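Local coordinates for protein serpin-ZX (Arabidopsis thaliana, PDB 3LE2) that inhibits target proteases such as metacaspase-9 and RD21A by offering its reactive center loop for cleavage and trapping the enzyme, so limiting programmed cell death, at residues 129-133 / 161-166; 151-156 / 168-174; 180-184 / 206-210; 219-225 / 238-244. One frame throughout, in Å; residues are numbered along the deposited sequence. Where two conformers were deposited one is given.

Contact 1 of 4, residues 129-133 / 161-166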
# COMPACT_ATOMS: atom_id res chain seq x y z
N PHE A 129 -1.70 10.72 27.03
CA PHE A 129 -1.90 11.81 26.08
C PHE A 129 -2.25 13.10 26.82
O PHE A 129 -1.83 14.20 26.43
CB PHE A 129 -3.02 11.49 25.07
CG PHE A 129 -2.67 10.38 24.09
CD1 PHE A 129 -3.32 9.16 24.15
CD2 PHE A 129 -1.72 10.58 23.10
CE1 PHE A 129 -3.01 8.14 23.24
CE2 PHE A 129 -1.40 9.59 22.20
CZ PHE A 129 -2.05 8.36 22.26
N GLN A 130 -3.02 12.97 27.89
CA GLN A 130 -3.53 14.13 28.62
C GLN A 130 -2.44 15.11 29.08
O GLN A 130 -2.59 16.32 28.93
CB GLN A 130 -4.36 13.65 29.82
CG GLN A 130 -5.34 14.67 30.34
CD GLN A 130 -6.70 14.07 30.62
OE1 GLN A 130 -6.95 12.89 30.34
NE2 GLN A 130 -7.60 14.88 31.16
N SER A 131 -1.34 14.58 29.61
CA SER A 131 -0.26 15.41 30.13
C SER A 131 1.08 15.24 29.42
O SER A 131 1.96 16.09 29.55
CB SER A 131 -0.08 15.17 31.64
OG SER A 131 -1.23 15.58 32.37
N LYS A 132 1.26 14.15 28.67
CA LYS A 132 2.57 13.84 28.10
C LYS A 132 2.54 13.48 26.62
O LYS A 132 3.30 12.60 26.18
CB LYS A 132 3.22 12.68 28.85
CG LYS A 132 3.46 12.93 30.33
CD LYS A 132 4.28 11.78 30.91
CE LYS A 132 4.10 11.66 32.41
NZ LYS A 132 4.47 10.29 32.88
N ALA A 133 1.69 14.16 25.87
CA ALA A 133 1.51 13.87 24.45
C ALA A 133 2.85 13.87 23.69
O ALA A 133 3.10 13.00 22.85
CB ALA A 133 0.54 14.85 23.82
N ALA A 161 -0.23 14.35 18.00
CA ALA A 161 -1.15 13.99 19.08
C ALA A 161 -1.08 15.01 20.22
O ALA A 161 -0.02 15.57 20.47
CB ALA A 161 -0.87 12.58 19.60
N ASP A 162 -2.18 15.25 20.92
CA ASP A 162 -2.20 16.30 21.95
C ASP A 162 -2.98 15.91 23.21
O ASP A 162 -3.24 14.73 23.44
CB ASP A 162 -2.72 17.63 21.38
CG ASP A 162 -4.21 17.58 21.00
OD1 ASP A 162 -4.89 16.57 21.29
OD2 ASP A 162 -4.69 18.57 20.41
N SER A 163 -3.36 16.90 24.01
CA SER A 163 -3.99 16.61 25.30
C SER A 163 -5.42 16.10 25.10
O SER A 163 -6.00 15.50 26.01
CB SER A 163 -3.94 17.82 26.25
OG SER A 163 -4.60 18.94 25.69
N MET A 164 -5.97 16.33 23.91
CA MET A 164 -7.31 15.83 23.60
C MET A 164 -7.32 14.45 22.94
O MET A 164 -8.38 13.86 22.70
CB MET A 164 -8.06 16.82 22.70
CG MET A 164 -8.24 18.20 23.33
SD MET A 164 -9.22 18.12 24.85
CE MET A 164 -10.72 17.33 24.24
N THR A 165 -6.14 13.92 22.63
CA THR A 165 -6.05 12.64 21.94
C THR A 165 -6.51 11.50 22.83
O THR A 165 -6.06 11.38 23.97
CB THR A 165 -4.62 12.35 21.45
OG1 THR A 165 -4.27 13.30 20.44
CG2 THR A 165 -4.54 10.96 20.88
N LYS A 166 -7.41 10.67 22.32
CA LYS A 166 -7.98 9.59 23.12
C LYS A 166 -7.59 8.23 22.59
O LYS A 166 -7.19 7.36 23.37
CB LYS A 166 -9.50 9.70 23.18
CG LYS A 166 -9.98 10.98 23.88
CD LYS A 166 -9.49 11.05 25.33
CE LYS A 166 -9.91 12.35 26.00
NZ LYS A 166 -9.20 12.59 27.29
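An Asx turn inside a type I beta turn, Asp-162 to Thr-165, packs against residues 129-133 of helix 129-147, helix F of the serpin fold. In the loop, Asp-162 OD1 accepts from Met-164 N at 2.8 Å, Asp-162 O from Thr-165 N at 3.1 Å, and Thr-165 OG1 from Asp-162 N at 2.9 Å, so the turn is held by its own bonds and meets the helix without a hydrogen bond. Phe-129 has the largest share. Thr-165 CG2 sits 3.5 Å from the centroid of its ring and only 8° off the normal, a CH-pi contact over the face, while Ala-161 CB approaches Phe-129 CE2 at 4.0 Å. Backbone closes on backbone as well: Ser-163 CA lies 3.4 Å from Phe-129 O in a nearly straight CA-H...O contact, and the CA atoms of Gln-130 and Ser-163 are just 4.2 Å apart. One turn further along, the small methyl of Ala-133 lets the chain pass close, its CB 3.5 Å from Ala-161 O and 3.6 Å from Asp-162 CA. About 360 Å² is buried in all. The Phe-129 ring also touches Val-136 of its own helix and Trp-101 of strand 93-103; Lys-166, just after the turn, makes a backbone hydrogen bond to Asp-103 of that strand, tying the loop to sheet A before strand 167-176.

Contact 2 of 4, residues 151-156 / 168-174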
# COMPACT_ATOMS: atom_id res chain seq x y z
N LEU A 151 13.98 0.27 10.16
CA LEU A 151 13.70 0.60 8.77
C LEU A 151 12.76 1.81 8.66
O LEU A 151 12.99 2.74 7.88
CB LEU A 151 13.14 -0.62 8.04
CG LEU A 151 14.13 -1.80 8.00
CD1 LEU A 151 13.51 -3.16 7.53
CD2 LEU A 151 15.35 -1.43 7.16
N ILE A 152 11.70 1.80 9.47
CA ILE A 152 10.78 2.93 9.53
C ILE A 152 10.94 3.66 10.86
O ILE A 152 11.04 3.04 11.92
CB ILE A 152 9.33 2.49 9.29
CG1 ILE A 152 9.18 2.01 7.84
CG2 ILE A 152 8.39 3.65 9.59
CD1 ILE A 152 7.89 1.33 7.57
N THR A 153 10.96 4.98 10.79
CA THR A 153 11.58 5.75 11.85
C THR A 153 10.64 6.75 12.54
O THR A 153 10.81 7.05 13.72
CB THR A 153 12.84 6.46 11.29
OG1 THR A 153 13.89 6.40 12.26
CG2 THR A 153 12.54 7.91 10.89
N GLU A 154 9.65 7.25 11.80
CA GLU A 154 8.81 8.33 12.31
C GLU A 154 7.36 8.28 11.82
O GLU A 154 6.93 9.14 11.04
CB GLU A 154 9.43 9.67 11.93
CG GLU A 154 8.60 10.88 12.32
CD GLU A 154 9.43 12.14 12.42
OE1 GLU A 154 10.59 12.05 12.87
OE2 GLU A 154 8.92 13.22 12.05
N VAL A 155 6.60 7.30 12.29
CA VAL A 155 5.18 7.20 11.92
C VAL A 155 4.34 8.41 12.34
O VAL A 155 3.54 8.90 11.55
CB VAL A 155 4.54 5.90 12.44
CG1 VAL A 155 3.20 5.65 11.73
CG2 VAL A 155 5.48 4.74 12.20
N LEU A 156 4.51 8.91 13.57
CA LEU A 156 3.77 10.11 14.00
C LEU A 156 4.61 11.38 13.80
O LEU A 156 5.73 11.44 14.28
CB LEU A 156 3.32 10.00 15.45
CG LEU A 156 2.04 9.24 15.81
CD1 LEU A 156 2.09 7.80 15.34
CD2 LEU A 156 1.82 9.30 17.29
N ILE A 168 -5.59 6.26 19.18
CA ILE A 168 -4.86 6.29 17.91
C ILE A 168 -4.40 4.91 17.46
O ILE A 168 -4.23 3.99 18.27
CB ILE A 168 -3.62 7.20 18.00
CG1 ILE A 168 -2.58 6.60 18.96
CG2 ILE A 168 -4.02 8.62 18.38
CD1 ILE A 168 -1.25 7.32 18.97
N PHE A 169 -4.21 4.77 16.16
CA PHE A 169 -3.60 3.58 15.61
C PHE A 169 -2.35 4.00 14.86
O PHE A 169 -2.33 5.03 14.19
CB PHE A 169 -4.59 2.86 14.70
CG PHE A 169 -5.75 2.28 15.45
CD1 PHE A 169 -5.67 1.00 15.99
CD2 PHE A 169 -6.90 3.02 15.64
CE1 PHE A 169 -6.73 0.47 16.69
CE2 PHE A 169 -7.96 2.49 16.34
CZ PHE A 169 -7.88 1.22 16.87
N ALA A 170 -1.28 3.24 15.01
CA ALA A 170 -0.07 3.55 14.29
C ALA A 170 0.29 2.32 13.50
O ALA A 170 0.40 1.23 14.06
CB ALA A 170 1.06 3.95 15.24
N ASN A 171 0.46 2.50 12.20
CA ASN A 171 0.69 1.38 11.31
C ASN A 171 1.75 1.72 10.27
O ASN A 171 1.78 2.82 9.73
CB ASN A 171 -0.62 0.95 10.65
CG ASN A 171 -0.45 -0.26 9.76
OD1 ASN A 171 0.27 -0.21 8.76
ND2 ASN A 171 -1.11 -1.36 10.11
N ALA A 172 2.64 0.77 10.01
CA ALA A 172 3.68 0.99 9.01
C ALA A 172 3.96 -0.30 8.26
O ALA A 172 3.85 -1.39 8.81
CB ALA A 172 4.95 1.51 9.68
N LEU A 173 4.31 -0.18 6.99
CA LEU A 173 4.70 -1.35 6.21
C LEU A 173 5.96 -1.01 5.45
O LEU A 173 5.97 -0.09 4.62
CB LEU A 173 3.58 -1.80 5.25
CG LEU A 173 3.86 -3.07 4.43
CD1 LEU A 173 4.02 -4.29 5.33
CD2 LEU A 173 2.79 -3.36 3.36
N TYR A 174 7.03 -1.74 5.74
CA TYR A 174 8.26 -1.64 4.96
C TYR A 174 8.37 -2.83 4.01
O TYR A 174 8.10 -3.97 4.39
CB TYR A 174 9.50 -1.55 5.87
CG TYR A 174 10.83 -1.58 5.14
CD1 TYR A 174 11.43 -0.39 4.71
CD2 TYR A 174 11.49 -2.78 4.87
CE1 TYR A 174 12.66 -0.39 4.05
CE2 TYR A 174 12.72 -2.79 4.19
CZ TYR A 174 13.30 -1.59 3.79
OH TYR A 174 14.50 -1.56 3.12
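Apolar packing accounts for nearly all of this contact, in which the loop 151-156 runs over one face of strand 168-174 in serpin sheet A and buries about 417 Å². No hydrogen bond crosses between them, as expected for a segment lying on a sheet rather than beside it. Alternation along the strand decides who takes part: Ile-168, Ala-170, Ala-172 and Tyr-174 point their CB atoms toward the loop, Phe-169, Asn-171 and Leu-173 away. Ile-152 CD1 fits between Ala-172 CB at 3.6 Å and Tyr-174 CB at 3.7 Å; the two alanines leave space for larger loop side chains. Val-155 CG2 reaches Ala-172 CB at 4.1 Å and its CG1 lies 3.7 Å from Asn-171 O. Leu-156 spans the next step, with CD1 4.0 Å from Ala-170 CB and CD2 4.0 Å from Ile-168 CD1. A CH-pi contact closes the other end: Leu-151 CD1 stands over the face of the Tyr-174 ring, 3.7 Å from its centroid and 29° off the normal, its shortest approach being 3.4 Å to Tyr-174 CD2. A hydrogen bond from Leu-156 N to Asn-141 OD1 ties the loop to helix 129-147 (helix F). The strand lies between 93-103 and 326-335; in serpins the cleaved reactive center loop inserts between strands equivalent to 167-176 and 326-335. Helix 37-49 packs on the other face, against Phe-169 and Leu-173.

Contact 3 of 4, residues 180-184 / 206-210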
# COMPACT_ATOMS: atom_id res chain seq x y z
N ASN A 180 13.36 -9.88 -10.28
CA ASN A 180 13.67 -11.15 -10.95
C ASN A 180 14.69 -10.95 -12.09
O ASN A 180 15.48 -11.83 -12.38
CB ASN A 180 12.38 -11.76 -11.49
CG ASN A 180 12.46 -13.26 -11.62
OD1 ASN A 180 13.21 -13.92 -10.89
ND2 ASN A 180 11.68 -13.82 -12.54
N GLU A 181 14.66 -9.78 -12.71
CA GLU A 181 15.61 -9.41 -13.76
C GLU A 181 16.26 -8.08 -13.43
O GLU A 181 15.62 -7.04 -13.51
CB GLU A 181 14.88 -9.26 -15.09
CG GLU A 181 14.29 -10.53 -15.64
CD GLU A 181 15.31 -11.35 -16.42
OE1 GLU A 181 16.38 -10.79 -16.77
OE2 GLU A 181 15.03 -12.54 -16.67
N LYS A 182 17.54 -8.10 -13.08
CA LYS A 182 18.24 -6.84 -12.81
C LYS A 182 18.27 -5.96 -14.05
O LYS A 182 18.12 -6.44 -15.17
CB LYS A 182 19.66 -7.11 -12.31
CG LYS A 182 20.58 -7.79 -13.32
CD LYS A 182 21.84 -8.32 -12.63
CE LYS A 182 22.75 -9.07 -13.59
NZ LYS A 182 23.87 -9.74 -12.86
N PHE A 183 18.44 -4.66 -13.84
CA PHE A 183 18.75 -3.73 -14.92
C PHE A 183 20.25 -3.54 -14.91
O PHE A 183 20.88 -3.63 -13.86
CB PHE A 183 18.09 -2.38 -14.68
CG PHE A 183 16.60 -2.42 -14.72
CD1 PHE A 183 15.91 -1.98 -15.83
CD2 PHE A 183 15.88 -2.90 -13.63
CE1 PHE A 183 14.53 -2.02 -15.86
CE2 PHE A 183 14.51 -2.94 -13.65
CZ PHE A 183 13.83 -2.50 -14.77
N ASP A 184 20.83 -3.28 -16.08
CA ASP A 184 22.26 -2.99 -16.16
C ASP A 184 22.50 -1.54 -15.78
O ASP A 184 22.16 -0.61 -16.52
CB ASP A 184 22.80 -3.28 -17.57
CG ASP A 184 24.32 -3.26 -17.63
OD1 ASP A 184 24.96 -2.50 -16.86
OD2 ASP A 184 24.89 -4.01 -18.45
N MET A 206 16.38 4.15 -15.86
CA MET A 206 16.89 2.82 -16.15
C MET A 206 16.37 2.36 -17.50
O MET A 206 15.30 2.78 -17.94
CB MET A 206 16.44 1.84 -15.06
CG MET A 206 16.71 2.32 -13.66
SD MET A 206 16.32 1.09 -12.42
CE MET A 206 14.61 0.74 -12.81
N THR A 207 17.13 1.50 -18.17
CA THR A 207 16.69 0.95 -19.45
C THR A 207 17.08 -0.51 -19.59
O THR A 207 17.83 -1.06 -18.78
CB THR A 207 17.25 1.73 -20.65
OG1 THR A 207 16.57 1.31 -21.84
CG2 THR A 207 18.75 1.47 -20.81
N SER A 208 16.54 -1.15 -20.63
CA SER A 208 16.80 -2.56 -20.90
C SER A 208 16.41 -2.91 -22.33
O SER A 208 15.58 -2.25 -22.96
CB SER A 208 16.04 -3.46 -19.94
OG SER A 208 16.20 -4.81 -20.32
N LYS A 209 17.03 -3.96 -22.85
CA LYS A 209 16.69 -4.43 -24.19
C LYS A 209 16.05 -5.79 -24.11
O LYS A 209 15.62 -6.33 -25.12
CB LYS A 209 17.92 -4.44 -25.12
CG LYS A 209 18.10 -3.14 -25.91
CD LYS A 209 19.28 -3.22 -26.88
CE LYS A 209 19.24 -2.09 -27.91
NZ LYS A 209 19.08 -0.74 -27.28
N LYS A 210 15.98 -6.34 -22.90
CA LYS A 210 15.26 -7.58 -22.66
C LYS A 210 13.76 -7.39 -22.91
O LYS A 210 13.26 -6.27 -22.97
CB LYS A 210 15.49 -8.08 -21.24
CG LYS A 210 16.94 -8.39 -20.92
CD LYS A 210 17.04 -9.43 -19.81
CE LYS A 210 18.47 -9.62 -19.34
NZ LYS A 210 18.92 -8.50 -18.45
O HOH W 1 16.93 -6.04 -17.91
O HOH W 2 19.56 0.65 -16.73
O HOH W 3 18.98 -3.28 -18.18
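Three waters bridge 180-184 and 206-210, two of them backbone to backbone, where no direct hydrogen bond forms. Water 3 accepts from Asp-184 N at 2.8 Å and donates to Thr-207 O at 2.6 Å; water 2 accepts from Thr-207 N at 2.9 Å and donates to Asp-184 O at 2.9 Å. The pair stands in for direct amide-to-carbonyl bonds between Asp-184 and Thr-207. Water 1 donates to Lys-182 O at 3.0 Å, accepts from Lys-210 NZ at 3.2 Å and is hydrogen-bonded to Ser-208 OG at 2.8 Å. That hydroxyl also accepts from Lys-210 N at 3.0 Å, forming an ST turn. Phe-183 fills the dry part of the contact. Met-206 CE lies 3.8 Å from the centroid of the Phe-183 ring and 11° off the normal, with SD 4.4 Å from the same centroid: a Met-aromatic contact over the face. Thr-207 O meets the ring edge, 3.6 Å from Phe-183 CD1. At the surface, Glu-181 OE1 and Lys-210 NZ form a long salt bridge of 3.8 Å. Trp-179 packs edge-to-face with Phe-183, whose backbone bonds to Glu-337 just before the reactive center loop, consistent with the serpin breach region; Lys-182 NZ forms a salt bridge with Glu-341 OE1 in that loop. Sulfur-aromatic packing inside and water at the margin imply a join that satisfies backbone polar groups without direct sheet pairing of the segments.

Contact 4 of 4, residues 219-225 / 238-244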
# COMPACT_ATOMS: atom_id res chain seq x y z
N GLY A 219 -5.55 4.51 -24.24
CA GLY A 219 -5.15 5.68 -23.48
C GLY A 219 -4.01 5.50 -22.49
O GLY A 219 -3.57 6.48 -21.87
N PHE A 220 -3.53 4.27 -22.33
CA PHE A 220 -2.48 3.99 -21.36
C PHE A 220 -1.79 2.67 -21.61
O PHE A 220 -2.22 1.89 -22.45
CB PHE A 220 -3.03 4.00 -19.94
CG PHE A 220 -4.10 2.96 -19.69
CD1 PHE A 220 -5.42 3.19 -20.08
CD2 PHE A 220 -3.79 1.76 -19.06
CE1 PHE A 220 -6.41 2.24 -19.84
CE2 PHE A 220 -4.78 0.80 -18.83
CZ PHE A 220 -6.09 1.04 -19.21
N LYS A 221 -0.72 2.44 -20.88
CA LYS A 221 -0.02 1.17 -20.93
C LYS A 221 0.26 0.66 -19.53
O LYS A 221 0.26 1.42 -18.56
CB LYS A 221 1.28 1.31 -21.70
CG LYS A 221 1.07 1.63 -23.17
CD LYS A 221 2.39 2.05 -23.79
CE LYS A 221 2.16 2.76 -25.10
NZ LYS A 221 3.47 3.08 -25.73
N VAL A 222 0.47 -0.65 -19.42
CA VAL A 222 0.83 -1.24 -18.14
C VAL A 222 2.09 -2.09 -18.25
O VAL A 222 2.24 -2.89 -19.18
CB VAL A 222 -0.30 -2.09 -17.55
CG1 VAL A 222 0.12 -2.64 -16.19
CG2 VAL A 222 -1.56 -1.25 -17.44
N LEU A 223 3.00 -1.89 -17.30
CA LEU A 223 4.22 -2.69 -17.20
C LEU A 223 4.21 -3.46 -15.89
O LEU A 223 3.89 -2.89 -14.85
CB LEU A 223 5.46 -1.80 -17.28
CG LEU A 223 6.75 -2.43 -16.75
CD1 LEU A 223 7.29 -3.49 -17.68
CD2 LEU A 223 7.79 -1.35 -16.50
N GLY A 224 4.52 -4.75 -15.94
CA GLY A 224 4.67 -5.53 -14.72
C GLY A 224 6.13 -5.89 -14.52
O GLY A 224 6.79 -6.33 -15.46
N LEU A 225 6.64 -5.69 -13.31
CA LEU A 225 8.02 -6.10 -12.95
C LEU A 225 8.00 -7.03 -11.74
O LEU A 225 7.90 -6.56 -10.61
CB LEU A 225 8.91 -4.89 -12.62
CG LEU A 225 9.28 -3.88 -13.71
CD1 LEU A 225 10.11 -2.78 -13.12
CD2 LEU A 225 10.05 -4.53 -14.84
N MET A 238 5.45 -5.38 -9.24
CA MET A 238 5.10 -3.97 -9.24
C MET A 238 4.54 -3.65 -10.61
O MET A 238 5.09 -4.07 -11.63
CB MET A 238 6.30 -3.06 -8.89
CG MET A 238 6.00 -1.55 -9.02
SD MET A 238 7.39 -0.47 -8.60
CE MET A 238 7.31 -0.53 -6.80
N TYR A 239 3.44 -2.93 -10.62
CA TYR A 239 2.81 -2.56 -11.87
C TYR A 239 2.86 -1.06 -12.04
O TYR A 239 2.68 -0.30 -11.07
CB TYR A 239 1.36 -3.09 -11.90
CG TYR A 239 1.31 -4.60 -11.91
CD1 TYR A 239 1.55 -5.32 -13.07
CD2 TYR A 239 1.07 -5.30 -10.74
CE1 TYR A 239 1.55 -6.71 -13.07
CE2 TYR A 239 1.04 -6.67 -10.72
CZ TYR A 239 1.28 -7.38 -11.89
OH TYR A 239 1.24 -8.75 -11.83
N PHE A 240 3.14 -0.65 -13.28
CA PHE A 240 3.21 0.76 -13.66
C PHE A 240 2.09 1.04 -14.63
O PHE A 240 1.98 0.36 -15.65
CB PHE A 240 4.55 1.06 -14.33
CG PHE A 240 5.75 0.79 -13.47
CD1 PHE A 240 6.51 1.84 -12.98
CD2 PHE A 240 6.12 -0.51 -13.16
CE1 PHE A 240 7.61 1.60 -12.19
CE2 PHE A 240 7.22 -0.75 -12.36
CZ PHE A 240 7.97 0.30 -11.88
N TYR A 241 1.27 2.04 -14.31
CA TYR A 241 0.16 2.44 -15.16
C TYR A 241 0.46 3.81 -15.74
O TYR A 241 0.39 4.82 -15.03
CB TYR A 241 -1.16 2.44 -14.39
CG TYR A 241 -1.42 1.13 -13.69
CD1 TYR A 241 -2.34 0.19 -14.19
CD2 TYR A 241 -0.73 0.81 -12.52
CE1 TYR A 241 -2.57 -1.02 -13.53
CE2 TYR A 241 -0.94 -0.39 -11.86
CZ TYR A 241 -1.86 -1.30 -12.36
OH TYR A 241 -2.04 -2.48 -11.67
N LEU A 242 0.79 3.81 -17.03
CA LEU A 242 1.32 4.97 -17.71
C LEU A 242 0.35 5.56 -18.74
O LEU A 242 0.15 4.99 -19.80
CB LEU A 242 2.63 4.57 -18.40
CG LEU A 242 3.50 5.64 -19.06
CD1 LEU A 242 4.05 6.59 -18.01
CD2 LEU A 242 4.63 4.99 -19.85
N PRO A 243 -0.25 6.72 -18.43
CA PRO A 243 -1.12 7.40 -19.40
C PRO A 243 -0.35 7.72 -20.66
O PRO A 243 0.86 7.94 -20.58
CB PRO A 243 -1.48 8.71 -18.70
CG PRO A 243 -1.19 8.48 -17.26
CD PRO A 243 -0.04 7.53 -17.22
N ASP A 244 -1.01 7.74 -21.81
CA ASP A 244 -0.36 8.18 -23.04
C ASP A 244 0.04 9.65 -22.92
O ASP A 244 1.14 10.03 -23.30
CB ASP A 244 -1.28 7.97 -24.26
CG ASP A 244 -1.56 6.50 -24.54
OD1 ASP A 244 -0.89 5.63 -23.94
OD2 ASP A 244 -2.44 6.20 -25.36
O HOH W 4 -3.86 4.38 -26.80
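Backbone amides and carbonyls of strands 220-225 and 238-243 satisfy one another in antiparallel register. Lys-221 N gives to Leu-242 O and Leu-242 N to Lys-221 O, both at 2.9 Å; Leu-223 N to Phe-240 O at 3.0 Å and Phe-240 N to Leu-223 O at 2.8 Å; Leu-225 N to Met-238 O at 2.8 Å and Met-238 N to Leu-225 O at 3.0 Å. Beyond the strands, Asp-244 N donates to Gly-219 O at 2.9 Å, while water 4 accepts from Gly-219 N at 3.1 Å and lies 2.7 Å from Asp-244 OD2. The alternate residues bond outward: Val-222 and Gly-224 to strand 212-217, Tyr-239 and Tyr-241 to strand 370-376. Polar side-chain ends are satisfied outside the pair: Lys-221 NZ gives to Asp-363 O, and Tyr-239 OH is bonded to Asn-377 OD1. On one face Val-222 CG2 packs on Tyr-241 CD1 at 3.6 Å, and Gly-224 leaves room for the Tyr-239 ring, whose CD1 lies 3.5 Å from Gly-224 CA. On the other, Leu-225 CD1 meets Phe-240 CE2 at 3.6 Å beside Phe-364. The pair is the beta hairpin of serpin sheet B, lying between strands 212-217 and 370-376.

Along the chain, contacts 1 and 2 interleave, because helix 129-147 and the loop after it lead into strand 167-176; contact 3 and then contact 4 follow. Contacts 1 and 2 lie with centres about 19 Å apart and touch where Phe-129 CZ meets Ile-168 CD1 at 3.5 Å, so their packing is continuous there. Contacts 3 and 4, with centres about 16 Å apart, touch through Phe-183 CZ and Leu-225 CD1 at 4.1 Å. About 50 Å separates the centres of contacts 1 and 3, on opposite sides of the chain's centre. Contacts 2, 3 and 4 reach one branched sheet; contacts 2 and 3 probably lie along the part that a serpin's cleaved reactive center loop enters.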